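Local coordinates for aromatic-ring-hydroxylating dioxygenase beta subunit (Catenulispora acidiphila, PDB 6VW4), which is of uncertain function, adopts a SnoaL-like fold of the NTF2 superfamily, binds a tricyclic polyketide-type acid in its pocket, and is only tentatively assigned dioxygenase activity, at residues 25-30 against 73-78; 32-37 against 57-62; 45-50 against 139-144; 98-103 against 120-125. All coordinates share one frame; numbering follows the deposited sequence.

Contact 1 of 4, residues 25-30 against 73-78. With SDN ([(3S)-9-hydroxy-1-methyl-10-oxo-4,10-dihydro-3H-benzo[g]isochromen-3-yl]acetic acid), chain C.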
# COMPACT_ATOMS: atom_id res chain seq x y z
N LEU A 25 -14.39 9.48 2.08
CA LEU A 25 -15.32 8.37 2.23
C LEU A 25 -15.23 7.77 3.64
O LEU A 25 -16.25 7.59 4.33
CB LEU A 25 -15.04 7.32 1.17
CG LEU A 25 -15.79 6.01 1.42
CD1 LEU A 25 -17.26 6.31 1.22
CD2 LEU A 25 -15.39 4.86 0.54
N ASP A 26 -14.00 7.46 4.08
CA ASP A 26 -13.82 6.73 5.33
C ASP A 26 -14.17 7.58 6.55
O ASP A 26 -14.43 7.02 7.61
CB ASP A 26 -12.38 6.22 5.49
CG ASP A 26 -12.00 5.15 4.44
OD1 ASP A 26 -12.89 4.48 3.89
OD2 ASP A 26 -10.78 4.99 4.15
N GLU A 27 -14.16 8.91 6.43
CA GLU A 27 -14.63 9.76 7.51
C GLU A 27 -16.11 10.11 7.36
O GLU A 27 -16.61 10.96 8.09
CB GLU A 27 -13.78 11.03 7.61
CG GLU A 27 -12.26 10.78 7.91
CD GLU A 27 -11.92 10.21 9.33
OE1 GLU A 27 -10.72 9.91 9.60
OE2 GLU A 27 -12.84 10.05 10.17
N GLY A 28 -16.83 9.43 6.48
CA GLY A 28 -18.26 9.62 6.32
C GLY A 28 -18.69 10.88 5.60
O GLY A 28 -19.87 11.24 5.66
N LYS A 29 -17.77 11.57 4.92
CA LYS A 29 -18.09 12.77 4.16
C LYS A 29 -18.52 12.36 2.75
O LYS A 29 -17.83 12.58 1.75
CB LYS A 29 -16.88 13.70 4.16
CG LYS A 29 -16.47 14.12 5.53
CD LYS A 29 -15.15 14.87 5.50
CE LYS A 29 -14.83 15.45 6.88
NZ LYS A 29 -13.42 15.28 7.33
N PHE A 30 -19.70 11.74 2.69
CA PHE A 30 -20.16 11.14 1.45
C PHE A 30 -20.37 12.16 0.33
O PHE A 30 -20.29 11.81 -0.86
CB PHE A 30 -21.45 10.37 1.68
CG PHE A 30 -21.32 9.24 2.64
CD1 PHE A 30 -20.12 8.58 2.81
CD2 PHE A 30 -22.42 8.83 3.39
CE1 PHE A 30 -19.99 7.54 3.70
CE2 PHE A 30 -22.31 7.79 4.29
CZ PHE A 30 -21.09 7.14 4.45
N PRO A 73 -20.95 2.92 15.23
CA PRO A 73 -19.73 2.87 16.04
C PRO A 73 -18.60 2.07 15.35
O PRO A 73 -17.98 1.18 15.95
CB PRO A 73 -20.21 2.20 17.33
CG PRO A 73 -21.41 1.29 16.86
CD PRO A 73 -21.79 1.73 15.44
N VAL A 74 -18.33 2.43 14.10
CA VAL A 74 -17.46 1.67 13.21
C VAL A 74 -16.52 2.60 12.46
O VAL A 74 -16.90 3.72 12.11
CB VAL A 74 -18.31 0.85 12.23
CG1 VAL A 74 -17.50 0.42 11.05
CG2 VAL A 74 -18.88 -0.34 12.92
N GLN A 75 -15.29 2.14 12.21
CA GLN A 75 -14.32 2.90 11.41
C GLN A 75 -13.77 2.02 10.30
O GLN A 75 -12.99 1.10 10.57
CB GLN A 75 -13.18 3.46 12.26
CG GLN A 75 -12.23 4.40 11.50
CD GLN A 75 -12.95 5.58 10.84
OE1 GLN A 75 -13.49 6.44 11.54
NE2 GLN A 75 -12.97 5.62 9.51
N ARG A 76 -14.14 2.31 9.08
CA ARG A 76 -13.61 1.62 7.93
C ARG A 76 -12.42 2.38 7.33
O ARG A 76 -12.31 3.60 7.48
CB ARG A 76 -14.66 1.49 6.84
CG ARG A 76 -16.06 1.24 7.33
CD ARG A 76 -16.68 0.07 6.57
NE ARG A 76 -16.60 0.23 5.12
CZ ARG A 76 -16.80 -0.76 4.25
NH1 ARG A 76 -17.10 -1.97 4.70
NH2 ARG A 76 -16.70 -0.53 2.95
N ARG A 77 -11.54 1.63 6.67
CA ARG A 77 -10.37 2.14 5.97
C ARG A 77 -10.24 1.37 4.67
O ARG A 77 -10.42 0.15 4.66
CB ARG A 77 -9.07 1.95 6.76
CG ARG A 77 -8.94 2.75 8.02
CD ARG A 77 -9.03 4.23 7.78
NE ARG A 77 -9.14 4.91 9.05
CZ ARG A 77 -9.51 6.18 9.19
NH1 ARG A 77 -9.78 6.89 8.12
NH2 ARG A 77 -9.60 6.71 10.39
N HIS A 78 -9.94 2.06 3.58
CA HIS A 78 -9.70 1.45 2.29
C HIS A 78 -8.25 1.69 1.93
O HIS A 78 -7.85 2.85 1.74
CB HIS A 78 -10.57 2.05 1.20
CG HIS A 78 -12.01 1.74 1.37
ND1 HIS A 78 -12.80 2.39 2.28
CD2 HIS A 78 -12.80 0.83 0.75
CE1 HIS A 78 -14.02 1.89 2.24
NE2 HIS A 78 -14.05 0.96 1.30
O4 SDN C . -15.31 3.50 -2.80
C11 SDN C . -14.57 2.33 -3.01
C12 SDN C . -14.98 1.09 -2.52
C13 SDN C . -16.31 1.02 -1.73
O5 SDN C . -16.95 2.00 -1.55
C14 SDN C . -16.78 -0.32 -1.20
C15 SDN C . -18.11 -0.41 -0.43
O3 SDN C . -18.80 -1.68 -0.50
C16 SDN C . -18.79 0.80 0.23
C10 SDN C . -13.36 2.42 -3.68
C9 SDN C . -12.58 1.27 -3.89
C8 SDN C . -13.00 0.03 -3.42
C7 SDN C . -14.20 -0.06 -2.72
C6 SDN C . -14.66 -1.45 -2.18
C5 SDN C . -15.99 -1.51 -1.42
C4 SDN C . -16.45 -2.81 -0.92
C3 SDN C . -17.90 -2.85 -0.46
C2 SDN C . -17.67 -3.13 1.02
C1 SDN C . -18.04 -4.47 1.62
O2 SDN C . -18.48 -5.38 0.88
O1 SDN C . -17.90 -4.63 2.87
O HOH W 1 -16.00 4.45 8.53
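The H78 imidazole and the D26 carboxylate are nearly coplanar, 10° apart, and D26 OD1 receives the in-plane N-H of H78 ND1 on its syn lone pair at 2.6 Å. L25 CD2 approaches the same ring obliquely, 3.7 Å from H78 CE1, and also borders the ligand SDN. Over the centre of one face of the R77 guanidinium sits Q75 NE2. E27 OE1 lies at its edge, in plane, 3.5 Å from both R77 NH1 and R77 NH2, a salt bridge whose two hydrogen bonds are weak; the stronger partner of R77 is D142 of the second subunit. At the edge of the R76 guanidinium is SDN C2, and R76 NH1 bonds weakly to SDN O1 at 3.3 Å.

Chi1 of -66° holds D26 CG anti to its own carbonyl carbon and close to R76 O. D26 OD2 accepts H78 N at 3.1 Å and also Y101 OH of the second subunit. An alanine in place of D26 would probably leave H78 ND1 and H78 N without their carboxylate acceptors and the imidazole freer to turn. Q75 NE2 reaches D26 O at 2.8 Å from above the carbonyl plane, and a water joins D26 O to R76 N.

A Schellman motif with G28 as C-prime residue ends helix 8-26 against strand 75-86, outermost within the chain and paired with strand 96-108; L25 also packs on L62 of helix 55-68.

Contact 2 of 4, residues 32-37 against 57-62. With SDN ([(3S)-9-hydroxy-1-methyl-10-oxo-4,10-dihydro-3H-benzo[g]isochromen-3-yl]acetic acid), chain C.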
# COMPACT_ATOMS: atom_id res chain seq x y z
N GLU A 32 -18.57 15.09 -0.16
CA GLU A 32 -17.23 15.39 -0.66
C GLU A 32 -16.73 14.28 -1.56
O GLU A 32 -16.07 14.53 -2.58
CB GLU A 32 -16.24 15.56 0.49
CG GLU A 32 -16.33 16.81 1.28
CD GLU A 32 -15.17 16.91 2.27
OE1 GLU A 32 -14.06 16.38 1.97
OE2 GLU A 32 -15.36 17.53 3.34
N TYR A 33 -17.02 13.03 -1.18
CA TYR A 33 -16.58 11.90 -1.99
C TYR A 33 -17.27 11.93 -3.33
O TYR A 33 -16.62 11.72 -4.36
CB TYR A 33 -16.85 10.58 -1.27
CG TYR A 33 -16.65 9.31 -2.10
CD1 TYR A 33 -15.40 8.79 -2.28
CD2 TYR A 33 -17.72 8.65 -2.68
CE1 TYR A 33 -15.19 7.64 -2.99
CE2 TYR A 33 -17.51 7.49 -3.42
CZ TYR A 33 -16.23 6.99 -3.54
OH TYR A 33 -15.95 5.85 -4.25
N ALA A 34 -18.58 12.18 -3.34
CA ALA A 34 -19.30 12.20 -4.62
C ALA A 34 -18.83 13.35 -5.50
O ALA A 34 -18.85 13.23 -6.72
CB ALA A 34 -20.81 12.29 -4.40
N ASP A 35 -18.36 14.45 -4.91
CA ASP A 35 -17.84 15.55 -5.70
C ASP A 35 -16.49 15.27 -6.34
O ASP A 35 -15.97 16.14 -7.06
CB ASP A 35 -17.67 16.82 -4.84
CG ASP A 35 -19.01 17.47 -4.47
OD1 ASP A 35 -20.04 17.11 -5.09
OD2 ASP A 35 -19.04 18.31 -3.55
N THR A 36 -15.85 14.13 -6.04
CA THR A 36 -14.64 13.78 -6.78
C THR A 36 -14.96 12.96 -8.01
O THR A 36 -14.05 12.61 -8.78
CB THR A 36 -13.63 13.02 -5.90
OG1 THR A 36 -14.13 11.70 -5.65
CG2 THR A 36 -13.40 13.75 -4.59
N PHE A 37 -16.22 12.58 -8.16
CA PHE A 37 -16.69 11.96 -9.39
C PHE A 37 -17.19 13.03 -10.37
O PHE A 37 -17.53 14.14 -9.98
CB PHE A 37 -17.81 10.97 -9.09
CG PHE A 37 -17.36 9.64 -8.52
CD1 PHE A 37 -16.89 9.54 -7.23
CD2 PHE A 37 -17.41 8.49 -9.31
CE1 PHE A 37 -16.52 8.32 -6.71
CE2 PHE A 37 -17.05 7.27 -8.79
CZ PHE A 37 -16.61 7.18 -7.50
N ALA A 57 -27.10 9.90 -6.71
CA ALA A 57 -27.30 8.47 -6.53
C ALA A 57 -26.16 7.85 -5.72
O ALA A 57 -26.38 6.95 -4.90
CB ALA A 57 -27.44 7.80 -7.90
N ILE A 58 -24.94 8.37 -5.92
CA ILE A 58 -23.79 7.92 -5.14
C ILE A 58 -24.00 8.24 -3.67
O ILE A 58 -23.84 7.38 -2.80
CB ILE A 58 -22.50 8.56 -5.68
CG1 ILE A 58 -22.04 7.85 -6.93
CG2 ILE A 58 -21.33 8.50 -4.68
CD1 ILE A 58 -20.97 8.64 -7.72
N VAL A 59 -24.32 9.50 -3.37
CA VAL A 59 -24.51 9.84 -1.96
C VAL A 59 -25.64 9.04 -1.33
O VAL A 59 -25.57 8.69 -0.14
CB VAL A 59 -24.75 11.34 -1.77
CG1 VAL A 59 -25.25 11.58 -0.32
CG2 VAL A 59 -23.50 12.13 -2.10
N ARG A 60 -26.71 8.77 -2.09
CA ARG A 60 -27.81 7.99 -1.55
C ARG A 60 -27.39 6.55 -1.31
O ARG A 60 -27.74 5.96 -0.28
CB ARG A 60 -29.02 8.08 -2.49
CG ARG A 60 -30.09 6.96 -2.55
CD ARG A 60 -31.03 7.22 -3.82
NE ARG A 60 -30.95 8.62 -4.31
CZ ARG A 60 -30.75 9.02 -5.58
NH1 ARG A 60 -30.64 8.15 -6.58
NH2 ARG A 60 -30.66 10.32 -5.86
N GLU A 61 -26.66 5.96 -2.26
CA GLU A 61 -26.29 4.56 -2.07
C GLU A 61 -25.31 4.37 -0.92
O GLU A 61 -25.27 3.29 -0.35
CB GLU A 61 -25.69 3.98 -3.34
CG GLU A 61 -25.49 2.45 -3.25
CD GLU A 61 -25.78 1.73 -4.56
OE1 GLU A 61 -26.96 1.66 -4.95
OE2 GLU A 61 -24.83 1.22 -5.21
N LEU A 62 -24.51 5.38 -0.57
CA LEU A 62 -23.62 5.26 0.58
C LEU A 62 -24.38 5.43 1.89
O LEU A 62 -24.01 4.83 2.91
CB LEU A 62 -22.49 6.29 0.51
CG LEU A 62 -21.48 6.06 -0.61
CD1 LEU A 62 -20.57 7.29 -0.74
CD2 LEU A 62 -20.69 4.78 -0.43
O4 SDN C . -15.31 3.50 -2.80
C11 SDN C . -14.57 2.33 -3.01
C12 SDN C . -14.98 1.09 -2.52
C13 SDN C . -16.31 1.02 -1.73
O5 SDN C . -16.95 2.00 -1.55
C14 SDN C . -16.78 -0.32 -1.20
C15 SDN C . -18.11 -0.41 -0.43
O3 SDN C . -18.80 -1.68 -0.50
C16 SDN C . -18.79 0.80 0.23
C10 SDN C . -13.36 2.42 -3.68
C9 SDN C . -12.58 1.27 -3.89
C8 SDN C . -13.00 0.03 -3.42
C7 SDN C . -14.20 -0.06 -2.72
C6 SDN C . -14.66 -1.45 -2.18
C5 SDN C . -15.99 -1.51 -1.42
C4 SDN C . -16.45 -2.81 -0.92
C3 SDN C . -17.90 -2.85 -0.46
C2 SDN C . -17.67 -3.13 1.02
C1 SDN C . -18.04 -4.47 1.62
O2 SDN C . -18.48 -5.38 0.88
O1 SDN C . -17.90 -4.63 2.87
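Y33 and L62 cross at about a right angle, Y33 CD2 lying 3.7 Å from L62 CD1, where the short helix 30-34 packs on helix 55-68 in the helical layer of this SnoaL-like, NTF2-type fold. I58 also stands roughly perpendicular to Y33, but its CG2 comes to the edge of the phenol ring, near the ring plane, at 4.1 Å from Y33 CD2. The other branch of I58 serves a second ring: with CG1 anti to the carbonyl carbon and chi2 extended at 166°, CD1 is carried over one face of F37, 4.0 Å from the ring centroid and 19° off the normal, a CH-pi contact. A34 and I58 mark the nearest approach of the two backbones; A34 CB touches V59 CG2 at 3.5 Å and also I58 CG2.

Apolar packing alone joins the two segments, and I58 and L62 also touch F43 of strand 41-44. Y33 O is gripped by both T36 N and T36 OG1, just before the type I turn from A34 to F37. At the far end of the Y33 ring, Y33 OH accepts a hydrogen bond from SDN O4 at 2.8 Å.

Contact 3 of 4, residues 45-50 against 139-144; sequences HTPGRD and VEHDNR. With SDN ([(3S)-9-hydroxy-1-methyl-10-oxo-4,10-dihydro-3H-benzo[g]isochromen-3-yl]acetic acid), chain C.
H45 O is approached by two groups of 139-144, H141 CE1 at 3.2 Å and V139 CB at 3.6 Å, both carbons. They join the loop after strand 41-44 to the end of strand 132-139 and the start of helix 142-147 in the NTF2-like fold, with H141 as N-cap residue. In the type II turn from T46 to R49, P47 sets its CD over the centre of one face of the H141 ring, 3.8 Å from the centroid and 7° off the normal, a CH-pi contact. T46 CG2 comes obliquely to the same ring, 3.5 Å from H141 NE2, and SDN O2 lies close to that nitrogen. H141 ND1 donates to E140 O at 3.2 Å from above the carbonyl plane, meeting the C=O at a sharp angle of 80°. An alanine in place of H141 would probably open a gap beneath P47 CD and beside the acetate arm of the ligand.

The extended R144 side chain runs past the proline, R144 CD being 3.7 Å from P47 CB, while its guanidinium lays one face against P47 C and forms a salt bridge with E148. H45 ND1 donates weakly to SDN O3 at 3.4 Å.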
# COMPACT_ATOMS: atom_id res chain seq x y z
N HIS A 45 -20.16 -0.32 -6.80
CA HIS A 45 -19.40 -0.70 -5.60
C HIS A 45 -19.53 -2.19 -5.26
O HIS A 45 -18.66 -2.73 -4.56
CB HIS A 45 -19.82 0.15 -4.38
CG HIS A 45 -21.17 -0.17 -3.82
ND1 HIS A 45 -21.36 -0.70 -2.56
CD2 HIS A 45 -22.41 0.01 -4.34
CE1 HIS A 45 -22.65 -0.86 -2.34
NE2 HIS A 45 -23.31 -0.43 -3.40
N THR A 46 -20.60 -2.87 -5.70
CA THR A 46 -20.77 -4.27 -5.36
C THR A 46 -21.32 -5.06 -6.54
O THR A 46 -22.34 -4.66 -7.14
CB THR A 46 -21.67 -4.48 -4.13
OG1 THR A 46 -22.92 -3.78 -4.30
CG2 THR A 46 -20.96 -4.01 -2.86
N PRO A 47 -20.70 -6.19 -6.88
CA PRO A 47 -21.18 -6.98 -8.02
C PRO A 47 -22.60 -7.49 -7.76
O PRO A 47 -23.00 -7.74 -6.62
CB PRO A 47 -20.18 -8.13 -8.12
CG PRO A 47 -18.96 -7.68 -7.31
CD PRO A 47 -19.52 -6.80 -6.24
N GLY A 48 -23.35 -7.63 -8.84
CA GLY A 48 -24.77 -7.96 -8.78
C GLY A 48 -25.70 -6.76 -8.69
O GLY A 48 -26.71 -6.70 -9.38
N ARG A 49 -25.36 -5.78 -7.85
CA ARG A 49 -26.14 -4.56 -7.73
C ARG A 49 -25.84 -3.56 -8.85
O ARG A 49 -24.69 -3.38 -9.28
CB ARG A 49 -25.88 -3.90 -6.37
CG ARG A 49 -26.86 -2.82 -5.98
CD ARG A 49 -27.17 -2.88 -4.48
NE ARG A 49 -28.15 -1.84 -4.12
CZ ARG A 49 -28.00 -0.95 -3.15
NH1 ARG A 49 -26.92 -0.93 -2.39
NH2 ARG A 49 -28.96 -0.05 -2.94
N ASP A 50 -26.90 -2.90 -9.31
CA ASP A 50 -26.75 -1.93 -10.38
C ASP A 50 -25.96 -0.73 -9.86
O ASP A 50 -26.07 -0.38 -8.68
CB ASP A 50 -28.11 -1.46 -10.90
CG ASP A 50 -28.87 -2.54 -11.63
OD1 ASP A 50 -28.53 -2.86 -12.80
OD2 ASP A 50 -29.82 -3.07 -11.02
N VAL A 139 -15.89 -1.94 -9.06
CA VAL A 139 -15.33 -2.78 -8.00
C VAL A 139 -15.73 -4.24 -8.21
O VAL A 139 -16.91 -4.54 -8.36
CB VAL A 139 -15.77 -2.30 -6.61
CG1 VAL A 139 -15.06 -3.13 -5.54
CG2 VAL A 139 -15.47 -0.84 -6.43
N GLU A 140 -14.74 -5.13 -8.17
CA GLU A 140 -14.99 -6.56 -7.98
C GLU A 140 -14.64 -7.00 -6.55
O GLU A 140 -13.85 -6.35 -5.84
CB GLU A 140 -14.21 -7.42 -8.97
CG GLU A 140 -14.39 -7.02 -10.42
CD GLU A 140 -15.70 -7.48 -11.02
OE1 GLU A 140 -15.97 -7.08 -12.18
OE2 GLU A 140 -16.46 -8.23 -10.36
N HIS A 141 -15.25 -8.10 -6.12
CA HIS A 141 -15.03 -8.66 -4.78
C HIS A 141 -14.41 -10.04 -4.94
O HIS A 141 -15.02 -10.91 -5.56
CB HIS A 141 -16.33 -8.79 -4.00
CG HIS A 141 -16.89 -7.49 -3.52
ND1 HIS A 141 -16.45 -6.28 -3.98
CD2 HIS A 141 -17.87 -7.22 -2.63
CE1 HIS A 141 -17.12 -5.31 -3.40
NE2 HIS A 141 -17.99 -5.85 -2.56
N ASP A 142 -13.20 -10.23 -4.41
CA ASP A 142 -12.54 -11.53 -4.59
C ASP A 142 -13.38 -12.66 -3.96
O ASP A 142 -13.47 -13.75 -4.53
CB ASP A 142 -11.13 -11.53 -3.99
CG ASP A 142 -10.06 -10.96 -4.95
OD1 ASP A 142 -10.29 -10.87 -6.17
OD2 ASP A 142 -8.97 -10.61 -4.45
N ASN A 143 -13.99 -12.41 -2.79
CA ASN A 143 -14.81 -13.45 -2.15
C ASN A 143 -15.94 -13.88 -3.08
O ASN A 143 -16.13 -15.08 -3.33
CB ASN A 143 -15.34 -12.98 -0.77
CG ASN A 143 -16.09 -11.65 -0.82
OD1 ASN A 143 -15.61 -10.66 -1.39
ND2 ASN A 143 -17.24 -11.60 -0.17
N ARG A 144 -16.67 -12.91 -3.66
CA ARG A 144 -17.76 -13.24 -4.59
C ARG A 144 -17.26 -13.82 -5.90
O ARG A 144 -17.92 -14.69 -6.49
CB ARG A 144 -18.63 -12.02 -4.88
CG ARG A 144 -19.94 -12.40 -5.64
CD ARG A 144 -20.71 -11.17 -6.10
NE ARG A 144 -22.07 -11.41 -6.62
CZ ARG A 144 -22.35 -11.86 -7.85
NH1 ARG A 144 -21.38 -12.17 -8.70
NH2 ARG A 144 -23.62 -11.99 -8.23
O4 SDN C . -15.31 3.50 -2.80
C11 SDN C . -14.57 2.33 -3.01
C12 SDN C . -14.98 1.09 -2.52
C13 SDN C . -16.31 1.02 -1.73
O5 SDN C . -16.95 2.00 -1.55
C14 SDN C . -16.78 -0.32 -1.20
C15 SDN C . -18.11 -0.41 -0.43
O3 SDN C . -18.80 -1.68 -0.50
C16 SDN C . -18.79 0.80 0.23
C10 SDN C . -13.36 2.42 -3.68
C9 SDN C . -12.58 1.27 -3.89
C8 SDN C . -13.00 0.03 -3.42
C7 SDN C . -14.20 -0.06 -2.72
C6 SDN C . -14.66 -1.45 -2.18
C5 SDN C . -15.99 -1.51 -1.42
C4 SDN C . -16.45 -2.81 -0.92
C3 SDN C . -17.90 -2.85 -0.46
C2 SDN C . -17.67 -3.13 1.02
C1 SDN C . -18.04 -4.47 1.62
O2 SDN C . -18.48 -5.38 0.88
O1 SDN C . -17.90 -4.63 2.87

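Contact 4 of 4, residues 98-103 against 120-125; sequences ADFYTL and VRDVLV. With SDN ([(3S)-9-hydroxy-1-methyl-10-oxo-4,10-dihydro-3H-benzo[g]isochromen-3-yl]acetic acid), chain C.
F100 holds its CG between the backbone N and the carbonyl carbon (chi1 60°), and one face of its ring is met by V120 CB, 3.9 Å from the centroid, in a CH-pi contact. D122 meets this ring at the edge, its CG in the ring plane and OD2 3.5 Å from F100 CE1, with the carboxylate turned 70° to the ring; its main polar partner is R137.

D99 and R121 lie side by side on the other face of the sheet, pointing the same way. R121 is extended through chi2 and bends at chi3 (-68°), which brings NE to D99 OD1 at 2.9 Å in a hydrogen-bonded salt bridge on the syn lone pair of OD1. A water also donates to D99 OD1 and, weakly, to V120 O. Two backbone hydrogen bonds each join A98 with D122 and F100 with V120, and D99-R121 is the non-hydrogen-bonded pair between them in this antiparallel hairpin.

T102 OG1 lies 3.4 Å from V120 CG2 and 3.5 Å from SDN C8, buried with no polar partner in the model. One face thus carries the D99-R121 salt bridge, while the other combines apolar V120 and F100 with D122, paired with R137, and the T102 hydroxyl beside the ligand.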
# COMPACT_ATOMS: atom_id res chain seq x y z
N ALA A 98 -7.21 3.33 -14.58
CA ALA A 98 -6.44 2.93 -13.42
C ALA A 98 -6.94 1.59 -12.89
O ALA A 98 -8.08 1.48 -12.44
CB ALA A 98 -6.55 3.98 -12.31
N ASP A 99 -6.05 0.60 -12.89
CA ASP A 99 -6.29 -0.71 -12.28
C ASP A 99 -5.50 -0.83 -10.99
O ASP A 99 -4.30 -0.54 -10.96
CB ASP A 99 -5.90 -1.86 -13.21
CG ASP A 99 -6.75 -1.91 -14.47
OD1 ASP A 99 -7.98 -1.87 -14.32
OD2 ASP A 99 -6.21 -2.01 -15.60
N PHE A 100 -6.15 -1.31 -9.94
CA PHE A 100 -5.48 -1.39 -8.66
C PHE A 100 -6.22 -2.36 -7.74
O PHE A 100 -7.29 -2.87 -8.07
CB PHE A 100 -5.36 0.02 -8.04
CG PHE A 100 -6.67 0.70 -7.80
CD1 PHE A 100 -7.32 1.41 -8.82
CD2 PHE A 100 -7.26 0.63 -6.56
CE1 PHE A 100 -8.53 2.06 -8.60
CE2 PHE A 100 -8.52 1.28 -6.31
CZ PHE A 100 -9.14 1.98 -7.33
N TYR A 101 -5.61 -2.59 -6.58
CA TYR A 101 -6.13 -3.46 -5.53
C TYR A 101 -6.63 -2.60 -4.40
O TYR A 101 -6.03 -1.56 -4.06
CB TYR A 101 -5.04 -4.43 -5.01
CG TYR A 101 -4.57 -5.50 -5.98
CD1 TYR A 101 -5.25 -5.74 -7.19
CD2 TYR A 101 -3.44 -6.27 -5.69
CE1 TYR A 101 -4.82 -6.74 -8.04
CE2 TYR A 101 -3.01 -7.24 -6.52
CZ TYR A 101 -3.72 -7.50 -7.69
OH TYR A 101 -3.26 -8.48 -8.52
N THR A 102 -7.73 -3.03 -3.81
CA THR A 102 -8.23 -2.46 -2.57
C THR A 102 -8.27 -3.55 -1.51
O THR A 102 -8.65 -4.68 -1.80
CB THR A 102 -9.64 -1.86 -2.71
OG1 THR A 102 -9.61 -0.86 -3.71
CG2 THR A 102 -10.03 -1.21 -1.39
N LEU A 103 -7.88 -3.18 -0.30
CA LEU A 103 -8.12 -3.96 0.91
C LEU A 103 -8.98 -3.16 1.89
O LEU A 103 -8.58 -2.07 2.33
CB LEU A 103 -6.79 -4.33 1.57
CG LEU A 103 -6.95 -5.25 2.79
CD1 LEU A 103 -7.53 -6.58 2.39
CD2 LEU A 103 -5.63 -5.46 3.51
N VAL A 120 -10.09 -3.30 -8.60
CA VAL A 120 -10.92 -2.15 -8.95
C VAL A 120 -10.37 -1.55 -10.23
O VAL A 120 -9.15 -1.43 -10.41
CB VAL A 120 -10.94 -1.09 -7.84
CG1 VAL A 120 -11.87 0.08 -8.23
CG2 VAL A 120 -11.38 -1.70 -6.54
N ARG A 121 -11.27 -1.11 -11.10
CA ARG A 121 -10.91 -0.30 -12.26
C ARG A 121 -11.57 1.08 -12.18
O ARG A 121 -12.80 1.19 -12.04
CB ARG A 121 -11.32 -0.98 -13.56
CG ARG A 121 -11.10 -0.08 -14.77
CD ARG A 121 -11.17 -0.83 -16.09
NE ARG A 121 -10.07 -1.77 -16.28
CZ ARG A 121 -10.01 -2.68 -17.25
NH1 ARG A 121 -10.99 -2.78 -18.13
NH2 ARG A 121 -8.96 -3.49 -17.33
N ASP A 122 -10.75 2.12 -12.24
CA ASP A 122 -11.21 3.49 -12.30
C ASP A 122 -10.97 4.03 -13.70
O ASP A 122 -10.00 3.64 -14.37
CB ASP A 122 -10.46 4.39 -11.31
CG ASP A 122 -11.00 4.33 -9.92
OD1 ASP A 122 -12.04 3.65 -9.71
OD2 ASP A 122 -10.39 4.98 -9.04
N VAL A 123 -11.83 4.95 -14.14
CA VAL A 123 -11.56 5.79 -15.31
C VAL A 123 -11.60 7.24 -14.84
O VAL A 123 -12.59 7.67 -14.23
CB VAL A 123 -12.56 5.55 -16.44
CG1 VAL A 123 -12.28 6.52 -17.58
CG2 VAL A 123 -12.48 4.07 -16.95
N LEU A 124 -10.52 7.98 -15.09
CA LEU A 124 -10.40 9.37 -14.68
C LEU A 124 -10.33 10.26 -15.91
O LEU A 124 -9.79 9.87 -16.96
CB LEU A 124 -9.16 9.64 -13.80
CG LEU A 124 -9.27 8.89 -12.45
CD1 LEU A 124 -8.37 7.67 -12.49
CD2 LEU A 124 -8.87 9.68 -11.27
N VAL A 125 -10.87 11.47 -15.75
CA VAL A 125 -10.83 12.53 -16.74
C VAL A 125 -10.39 13.79 -16.01
O VAL A 125 -10.36 13.86 -14.78
CB VAL A 125 -12.18 12.77 -17.45
CG1 VAL A 125 -12.58 11.58 -18.25
CG2 VAL A 125 -13.24 13.09 -16.46
O4 SDN C . -15.31 3.50 -2.80
C11 SDN C . -14.57 2.33 -3.01
C12 SDN C . -14.98 1.09 -2.52
C13 SDN C . -16.31 1.02 -1.73
O5 SDN C . -16.95 2.00 -1.55
C14 SDN C . -16.78 -0.32 -1.20
C15 SDN C . -18.11 -0.41 -0.43
O3 SDN C . -18.80 -1.68 -0.50
C16 SDN C . -18.79 0.80 0.23
C10 SDN C . -13.36 2.42 -3.68
C9 SDN C . -12.58 1.27 -3.89
C8 SDN C . -13.00 0.03 -3.42
C7 SDN C . -14.20 -0.06 -2.72
C6 SDN C . -14.66 -1.45 -2.18
C5 SDN C . -15.99 -1.51 -1.42
C4 SDN C . -16.45 -2.81 -0.92
C3 SDN C . -17.90 -2.85 -0.46
C2 SDN C . -17.67 -3.13 1.02
C1 SDN C . -18.04 -4.47 1.62
O2 SDN C . -18.48 -5.38 0.88
O1 SDN C . -17.90 -4.63 2.87
O HOH W 2 -8.70 -3.79 -12.01

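From the N terminus, helix 8-26 ends in the first segment of contact 1, whose loop closes at strand 75-86. Contact 2 is nested inside that loop, packing helix 30-34 on helix 55-68, and the two touch through L25 with Y33 and L62. Contact 3 opens at 45-50, before contacts 1 and 2 have closed, and so crosses both; it closes only at the C-terminal end, 139-144. Contact 4, the hairpin of strands 96-108 and 111-126, follows contacts 1 and 2 in series and nests within contact 3. Together they tie the helices to the curved sheet, and all four reach SDN from different parts of the fold.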